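PDB 2QHQ: unknown function protein VPA0580, which is of unknown function but belongs to the HopJ family of type III effectors, which suggests a possible role as a secreted effector. Local coordinates for residues Q15-L18 with D19-S23. Sequence-based numbering, arbitrary orientation.
Sequences QQFL and DALAS
One amphipathic alpha-helix, residues 14-23 of this HopJ-family protein, brings Gln15 against Asp19 on its polar side and Phe17 against Leu21 on its buried side, each pair four residues apart and thus about one turn along. The backbone supplies the usual i to i+4 ladder, from Asp19 N to Gln15 O at 2.9 Å through Ala20 and Leu21 to Ala22 N on Leu18 O at 3.0 Å.

Gln15 and Asp19 are joined a second time, through their side chains. Besides the backbone bond, Gln15 NE2 donates to Asp19 OD1 at 2.9 Å. The long glutamine chain leaves with CG anti to the backbone N (chi1 -172°) and bends at chi2, which lays the amide along the helix, within bonding distance of the carboxylate. The acceptor lies in the amide plane, yet the donor comes from above the carboxylate plane, 44° out of it, and the two planes stand 47° apart. The short aspartate side chain has CG beside its own backbone N, which leaves the carboxylate next to the preceding turn, with CG 3.2 Å from Gln15 O.

On the opposite side, apolar residues suit the burial. Phe17 lies on Ile28 and on Thr32, Thr33 and Val36 of helix 30-40, while Leu21 packs on Ala82 and Cys83 of helix 79-83. Between the two, Phe17 CE2 meets Leu21 CD2 at 4.2 Å, an oblique contact in which the branched leucine end reaches the ring. The small Ala22 and the partly exposed Leu18 border the second subunit, packing on its Glu113 and Gln116 respectively.

The carboxylate's other oxygen is occupied too: a single water donates both to Asp19 OD2, at 2.6 Å, and to Gln16 OE1, at 2.5 Å, bridging neighbouring turns.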
# COMPACT_ATOMS: atom_id res chain seq x y z
N GLN B 15 11.47 -9.89 -5.20
CA GLN B 15 12.16 -8.66 -5.60
C GLN B 15 12.26 -8.52 -7.12
O GLN B 15 12.00 -7.43 -7.67
CB GLN B 15 13.55 -8.54 -4.95
CG GLN B 15 14.21 -7.16 -5.19
CD GLN B 15 13.41 -6.03 -4.56
OE1 GLN B 15 13.10 -6.06 -3.36
NE2 GLN B 15 13.06 -5.02 -5.36
N GLN B 16 12.67 -9.60 -7.80
CA GLN B 16 12.82 -9.56 -9.25
C GLN B 16 11.48 -9.27 -9.92
O GLN B 16 11.41 -8.51 -10.88
CB GLN B 16 13.38 -10.88 -9.80
CG GLN B 16 13.65 -10.84 -11.31
CD GLN B 16 14.66 -9.78 -11.71
OE1 GLN B 16 15.57 -9.46 -10.96
NE2 GLN B 16 14.48 -9.23 -12.91
N PHE B 17 10.41 -9.86 -9.39
CA PHE B 17 9.09 -9.59 -9.95
C PHE B 17 8.76 -8.10 -9.88
O PHE B 17 8.33 -7.50 -10.87
CB PHE B 17 7.99 -10.39 -9.26
CG PHE B 17 6.62 -10.02 -9.72
CD1 PHE B 17 6.10 -10.55 -10.91
CD2 PHE B 17 5.86 -9.11 -9.00
CE1 PHE B 17 4.82 -10.18 -11.35
CE2 PHE B 17 4.58 -8.74 -9.43
CZ PHE B 17 4.06 -9.28 -10.60
N LEU B 18 8.98 -7.50 -8.71
CA LEU B 18 8.68 -6.08 -8.47
C LEU B 18 9.57 -5.20 -9.37
O LEU B 18 9.11 -4.19 -9.92
CB LEU B 18 8.88 -5.73 -6.98
CG LEU B 18 7.87 -6.38 -6.01
CD1 LEU B 18 8.21 -6.09 -4.56
CD2 LEU B 18 6.43 -5.91 -6.31
N ASP B 19 10.83 -5.59 -9.54
CA ASP B 19 11.76 -4.86 -10.40
C ASP B 19 11.30 -4.91 -11.86
O ASP B 19 11.34 -3.89 -12.58
CB ASP B 19 13.18 -5.42 -10.26
CG ASP B 19 13.83 -5.07 -8.92
OD1 ASP B 19 13.30 -4.21 -8.18
OD2 ASP B 19 14.90 -5.64 -8.64
N ALA B 20 10.86 -6.09 -12.29
CA ALA B 20 10.37 -6.29 -13.63
C ALA B 20 9.10 -5.48 -13.87
O ALA B 20 8.95 -4.82 -14.90
CB ALA B 20 10.12 -7.77 -13.89
N LEU B 21 8.19 -5.53 -12.90
CA LEU B 21 6.94 -4.78 -12.97
C LEU B 21 7.21 -3.26 -13.11
O LEU B 21 6.49 -2.55 -13.82
CB LEU B 21 6.14 -5.06 -11.70
CG LEU B 21 4.83 -4.28 -11.51
CD1 LEU B 21 3.85 -4.57 -12.64
CD2 LEU B 21 4.24 -4.67 -10.17
N ALA B 22 8.24 -2.80 -12.42
CA ALA B 22 8.64 -1.39 -12.43
C ALA B 22 9.24 -0.95 -13.77
O ALA B 22 9.06 0.22 -14.21
CB ALA B 22 9.63 -1.11 -11.29
N SER B 23 9.94 -1.88 -14.42
CA SER B 23 10.66 -1.61 -15.67
C SER B 23 9.76 -1.72 -16.89
O SER B 23 9.72 -0.79 -17.73
CB SER B 23 11.86 -2.55 -15.81
OG SER B 23 12.52 -2.32 -17.03
O HOH W 1 16.01 -7.98 -8.99